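Local coordinates for DNA mismatch repair protein MLH3 (PDB 6RMN) that takes part in DNA mismatch repair, correcting insertion-deletion loops as a component of the MutLbeta heterodimer, and is represented here by its zinc-binding C-terminal part, at residues 99-111 and 118-130. Residues are numbered along the deposited sequence; the frame is centred on the assembly and turned at random.
Sequences EFKKWGIGYETIE and LLEIKTLPEMLTS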
loop_
_atom_site.group_PDB
_atom_site.type_symbol
_atom_site.label_atom_id
_atom_site.label_comp_id
_atom_site.label_asym_id
_atom_site.label_seq_id
_atom_site.Cartn_x
_atom_site.Cartn_y
_atom_site.Cartn_z
ATOM N N GLU B 99 2.246 41.282 -25.732
ATOM C CA GLU B 99 2.044 40.268 -24.701
ATOM C C GLU B 99 1.014 39.203 -25.130
ATOM O O GLU B 99 1.294 38.004 -25.007
ATOM C CB GLU B 99 1.678 40.936 -23.365
ATOM C CG GLU B 99 2.028 40.119 -22.134
ATOM C CD GLU B 99 3.383 39.439 -22.133
ATOM O OE1 GLU B 99 4.392 40.116 -22.439
ATOM O OE2 GLU B 99 3.436 38.227 -21.823
ATOM N N PHE B 100 -0.137 39.637 -25.701
ATOM C CA PHE B 100 -1.188 38.720 -26.173
ATOM C C PHE B 100 -0.752 37.844 -27.348
ATOM O O PHE B 100 -1.253 36.730 -27.464
ATOM C CB PHE B 100 -2.487 39.466 -26.494
ATOM C CG PHE B 100 -3.330 39.796 -25.282
ATOM C CD1 PHE B 100 -4.182 38.846 -24.727
ATOM C CD2 PHE B 100 -3.270 41.057 -24.695
ATOM C CE1 PHE B 100 -4.967 39.156 -23.608
ATOM C CE2 PHE B 100 -4.050 41.362 -23.576
ATOM C CZ PHE B 100 -4.892 40.410 -23.039
ATOM N N LYS B 101 0.188 38.330 -28.207
ATOM C CA LYS B 101 0.727 37.581 -29.362
ATOM C C LYS B 101 1.445 36.297 -28.915
ATOM O O LYS B 101 1.381 35.296 -29.625
ATOM C CB LYS B 101 1.687 38.444 -30.220
ATOM C CG LYS B 101 1.053 39.642 -30.935
ATOM C CD LYS B 101 0.461 39.302 -32.314
ATOM C CE LYS B 101 -0.226 40.490 -32.952
ATOM N NZ LYS B 101 -1.034 40.087 -34.132
ATOM N N LYS B 102 2.100 36.319 -27.744
ATOM C CA LYS B 102 2.819 35.166 -27.168
ATOM C C LYS B 102 1.884 33.992 -26.833
ATOM O O LYS B 102 2.333 32.845 -26.777
ATOM C CB LYS B 102 3.585 35.585 -25.900
ATOM C CG LYS B 102 4.613 36.684 -26.124
ATOM C CD LYS B 102 5.130 37.213 -24.803
ATOM C CE LYS B 102 6.014 38.406 -25.011
ATOM N NZ LYS B 102 6.567 38.912 -23.734
ATOM N N TRP B 103 0.594 34.288 -26.592
ATOM C CA TRP B 103 -0.433 33.302 -26.268
ATOM C C TRP B 103 -1.340 32.976 -27.462
ATOM O O TRP B 103 -2.386 32.368 -27.274
ATOM C CB TRP B 103 -1.259 33.773 -25.060
ATOM C CG TRP B 103 -0.434 33.978 -23.826
ATOM C CD1 TRP B 103 -0.018 35.170 -23.304
ATOM C CD2 TRP B 103 0.148 32.951 -23.007
ATOM N NE1 TRP B 103 0.751 34.950 -22.181
ATOM C CE2 TRP B 103 0.880 33.595 -21.985
ATOM C CE3 TRP B 103 0.112 31.545 -23.032
ATOM C CZ2 TRP B 103 1.540 32.883 -20.977
ATOM C CZ3 TRP B 103 0.788 30.842 -22.046
ATOM C CH2 TRP B 103 1.520 31.510 -21.054
ATOM N N GLY B 104 -0.925 33.364 -28.668
ATOM C CA GLY B 104 -1.669 33.106 -29.895
ATOM C C GLY B 104 -2.841 34.034 -30.144
ATOM O O GLY B 104 -3.604 33.819 -31.092
ATOM N N ILE B 105 -2.995 35.077 -29.309
ATOM C CA ILE B 105 -4.077 36.054 -29.427
ATOM C C ILE B 105 -3.541 37.241 -30.232
ATOM O O ILE B 105 -2.761 38.039 -29.711
ATOM C CB ILE B 105 -4.659 36.444 -28.024
ATOM C CG1 ILE B 105 -5.148 35.194 -27.244
ATOM C CG2 ILE B 105 -5.768 37.517 -28.136
ATOM C CD1 ILE B 105 -4.917 35.239 -25.780
ATOM N N GLY B 106 -3.925 37.301 -31.512
ATOM C CA GLY B 106 -3.488 38.334 -32.440
ATOM C C GLY B 106 -4.583 39.318 -32.775
ATOM O O GLY B 106 -5.630 38.921 -33.282
ATOM N N TYR B 107 -4.366 40.605 -32.481
ATOM C CA TYR B 107 -5.364 41.629 -32.778
ATOM C C TYR B 107 -4.761 42.916 -33.325
ATOM O O TYR B 107 -3.535 43.055 -33.398
ATOM C CB TYR B 107 -6.292 41.913 -31.567
ATOM C CG TYR B 107 -5.592 42.305 -30.282
ATOM C CD1 TYR B 107 -5.058 43.582 -30.115
ATOM C CD2 TYR B 107 -5.507 41.419 -29.215
ATOM C CE1 TYR B 107 -4.425 43.952 -28.930
ATOM C CE2 TYR B 107 -4.883 41.780 -28.023
ATOM C CZ TYR B 107 -4.342 43.047 -27.886
ATOM O OH TYR B 107 -3.741 43.413 -26.710
ATOM N N GLU B 108 -5.650 43.851 -33.716
ATOM C CA GLU B 108 -5.354 45.200 -34.202
ATOM C C GLU B 108 -6.348 46.157 -33.549
ATOM O O GLU B 108 -7.540 45.851 -33.489
ATOM C CB GLU B 108 -5.460 45.292 -35.742
ATOM C CG GLU B 108 -4.370 44.555 -36.515
ATOM C CD GLU B 108 -2.930 44.979 -36.277
ATOM O OE1 GLU B 108 -2.672 46.198 -36.140
ATOM O OE2 GLU B 108 -2.052 44.085 -36.241
ATOM N N THR B 109 -5.851 47.293 -33.029
ATOM C CA THR B 109 -6.672 48.338 -32.401
ATOM C C THR B 109 -7.041 49.392 -33.459
ATOM O O THR B 109 -6.150 50.016 -34.047
ATOM C CB THR B 109 -5.993 48.920 -31.145
ATOM O OG1 THR B 109 -4.594 49.101 -31.385
ATOM C CG2 THR B 109 -6.199 48.056 -29.917
ATOM N N ILE B 110 -8.359 49.553 -33.721
ATOM C CA ILE B 110 -8.914 50.462 -34.736
ATOM C C ILE B 110 -9.707 51.635 -34.119
ATOM O O ILE B 110 -10.547 51.421 -33.239
ATOM C CB ILE B 110 -9.756 49.671 -35.794
ATOM C CG1 ILE B 110 -9.004 48.405 -36.297
ATOM C CG2 ILE B 110 -10.188 50.574 -36.975
ATOM C CD1 ILE B 110 -9.893 47.296 -36.855
ATOM N N GLU B 111 -9.445 52.867 -34.629
ATOM C CA GLU B 111 -10.080 54.150 -34.272
ATOM C C GLU B 111 -9.862 54.551 -32.817
ATOM O O GLU B 111 -10.133 55.694 -32.448
ATOM C CB GLU B 111 -11.585 54.179 -34.632
ATOM C CG GLU B 111 -11.887 53.965 -36.107
ATOM C CD GLU B 111 -13.186 53.232 -36.389
ATOM O OE1 GLU B 111 -13.319 52.061 -35.964
ATOM O OE2 GLU B 111 -14.068 53.828 -37.049
ATOM N N LEU B 118 -12.614 49.906 -31.978
ATOM C CA LEU B 118 -12.826 48.506 -32.331
ATOM C C LEU B 118 -11.561 47.655 -32.224
ATOM O O LEU B 118 -10.498 48.055 -32.705
ATOM C CB LEU B 118 -13.449 48.367 -33.725
ATOM C CG LEU B 118 -14.970 48.439 -33.788
ATOM C CD1 LEU B 118 -15.426 48.858 -35.163
ATOM C CD2 LEU B 118 -15.616 47.107 -33.411
ATOM N N LEU B 119 -11.699 46.466 -31.607
ATOM C CA LEU B 119 -10.647 45.468 -31.440
ATOM C C LEU B 119 -10.925 44.332 -32.427
ATOM O O LEU B 119 -11.884 43.577 -32.252
ATOM C CB LEU B 119 -10.634 44.944 -29.987
ATOM C CG LEU B 119 -9.446 44.089 -29.562
ATOM C CD1 LEU B 119 -8.226 44.935 -29.326
ATOM C CD2 LEU B 119 -9.769 43.321 -28.293
ATOM N N GLU B 120 -10.112 44.247 -33.487
ATOM C CA GLU B 120 -10.272 43.218 -34.508
ATOM C C GLU B 120 -9.372 42.046 -34.174
ATOM O O GLU B 120 -8.154 42.161 -34.316
ATOM C CB GLU B 120 -9.950 43.788 -35.899
ATOM C CG GLU B 120 -10.118 42.817 -37.058
ATOM C CD GLU B 120 -9.584 43.323 -38.386
ATOM O OE1 GLU B 120 -10.339 43.268 -39.384
ATOM O OE2 GLU B 120 -8.413 43.771 -38.435
ATOM N N ILE B 121 -9.965 40.924 -33.731
ATOM C CA ILE B 121 -9.211 39.715 -33.412
ATOM C C ILE B 121 -8.983 38.910 -34.688
ATOM O O ILE B 121 -9.939 38.488 -35.345
ATOM C CB ILE B 121 -9.813 38.892 -32.236
ATOM C CG1 ILE B 121 -9.633 39.638 -30.901
ATOM C CG2 ILE B 121 -9.162 37.525 -32.131
ATOM C CD1 ILE B 121 -10.844 40.318 -30.419
ATOM N N LYS B 122 -7.700 38.726 -35.033
ATOM C CA LYS B 122 -7.218 38.003 -36.205
ATOM C C LYS B 122 -6.934 36.530 -35.915
ATOM O O LYS B 122 -7.337 35.676 -36.703
ATOM C CB LYS B 122 -5.990 38.707 -36.807
ATOM C CG LYS B 122 -6.322 40.078 -37.399
ATOM C CD LYS B 122 -5.168 40.677 -38.186
ATOM C CE LYS B 122 -5.614 41.875 -38.996
ATOM N NZ LYS B 122 -4.510 42.436 -39.820
ATOM N N THR B 123 -6.225 36.226 -34.815
ATOM C CA THR B 123 -5.886 34.844 -34.451
ATOM C C THR B 123 -6.227 34.536 -33.003
ATOM O O THR B 123 -6.182 35.421 -32.150
ATOM C CB THR B 123 -4.396 34.490 -34.742
ATOM O OG1 THR B 123 -3.542 35.072 -33.757
ATOM C CG2 THR B 123 -3.935 34.872 -36.151
ATOM N N LEU B 124 -6.538 33.260 -32.731
ATOM C CA LEU B 124 -6.817 32.734 -31.397
ATOM C C LEU B 124 -6.228 31.340 -31.269
ATOM O O LEU B 124 -6.280 30.606 -32.248
ATOM C CB LEU B 124 -8.329 32.659 -31.135
ATOM C CG LEU B 124 -9.078 33.940 -30.751
ATOM C CD1 LEU B 124 -10.509 33.592 -30.369
ATOM C CD2 LEU B 124 -8.402 34.671 -29.579
ATOM N N PRO B 125 -5.700 30.912 -30.096
ATOM C CA PRO B 125 -5.221 29.520 -29.985
ATOM C C PRO B 125 -6.414 28.556 -29.981
ATOM O O PRO B 125 -7.535 28.990 -29.709
ATOM C CB PRO B 125 -4.472 29.507 -28.653
ATOM C CG PRO B 125 -5.120 30.564 -27.840
ATOM C CD PRO B 125 -5.563 31.636 -28.811
ATOM N N GLU B 126 -6.193 27.281 -30.316
ATOM C CA GLU B 126 -7.254 26.265 -30.404
ATOM C C GLU B 126 -8.125 26.136 -29.132
ATOM O O GLU B 126 -9.344 26.052 -29.257
ATOM C CB GLU B 126 -6.687 24.900 -30.830
ATOM C CG GLU B 126 -6.209 24.874 -32.279
ATOM C CD GLU B 126 -7.291 24.686 -33.329
ATOM O OE1 GLU B 126 -7.424 23.555 -33.850
ATOM O OE2 GLU B 126 -8.001 25.671 -33.638
ATOM N N MET B 127 -7.512 26.160 -27.933
ATOM C CA MET B 127 -8.206 26.107 -26.637
ATOM C C MET B 127 -9.238 27.222 -26.559
ATOM O O MET B 127 -10.397 26.962 -26.231
ATOM C CB MET B 127 -7.225 26.379 -25.489
ATOM C CG MET B 127 -6.435 25.212 -25.019
ATOM S SD MET B 127 -5.231 25.891 -23.836
ATOM C CE MET B 127 -3.759 24.952 -24.323
ATOM N N LEU B 128 -8.792 28.470 -26.811
ATOM C CA LEU B 128 -9.617 29.664 -26.725
ATOM C C LEU B 128 -10.691 29.731 -27.815
ATOM O O LEU B 128 -11.793 30.194 -27.529
ATOM C CB LEU B 128 -8.749 30.936 -26.678
ATOM C CG LEU B 128 -9.417 32.227 -26.126
ATOM C CD1 LEU B 128 -10.131 31.976 -24.789
ATOM C CD2 LEU B 128 -8.397 33.331 -25.939
ATOM N N THR B 129 -10.391 29.230 -29.036
ATOM C CA THR B 129 -11.348 29.168 -30.148
ATOM C C THR B 129 -12.546 28.325 -29.732
ATOM O O THR B 129 -13.674 28.756 -29.943
ATOM C CB THR B 129 -10.689 28.641 -31.446
ATOM O OG1 THR B 129 -9.562 29.450 -31.780
ATOM C CG2 THR B 129 -11.655 28.632 -32.629
ATOM N N SER B 130 -12.288 27.154 -29.100
ATOM C CA SER B 130 -13.301 26.202 -28.626
ATOM C C SER B 130 -14.179 26.758 -27.508
ATOM O O SER B 130 -15.401 26.636 -27.577
ATOM C CB SER B 130 -12.654 24.894 -28.174
ATOM O OG SER B 130 -11.785 24.358 -29.160
#
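L119 lays its methyl CD1 over one face of the Y107 ring, 4.0 Å from the ring centroid, a CH-pi contact, while CD2 of F100 meets the edge of that ring in its plane. I105 CD1 sits in turn at the edge of the F100 ring. Y107 CG stands between the backbone N and the carbonyl carbon (chi1 56°), which carries the ring back toward helix 87-101; tyrosine suits this place because its ring lies against L119 and, edge-to-face, the F93 ring, while its hydroxyl bonds to the F93 carbonyl. I105, its CG1 beside the backbone N, sets its branches against L124, P125 and L128, CG1 reaching L128 CD2 at 4.0 Å.

Strands 106-110 and 118-124 form an antiparallel hairpin, interrupted by a classic beta bulge in which K122 and T123 both face G106. G106 O accepts K122 N at 2.7 Å and T123 N at 3.2 Å. T123 OG1 donates to G104 O (2.9 Å), coming from above the carbonyl plane, and G106, lacking a CB, lets this hydroxyl lie close to its backbone. A valine in place of T123 would probably leave G104 O without its hydroxyl donor and the turn less firmly tied to the strand. G104, at positive phi, is the C-prime residue of the Schellman motif ending the helix.

On the partly exposed face carrying E108, I110 and E120, I110 CD1 touches E120 CB at 3.6 Å, and K122 CE lies against E108 CG without their charged atoms touching. The chemistry thus sets Y107, L119 and T109 against helix 87-101 and an amphipathic face outward, while backbone bonds fix the bulged register.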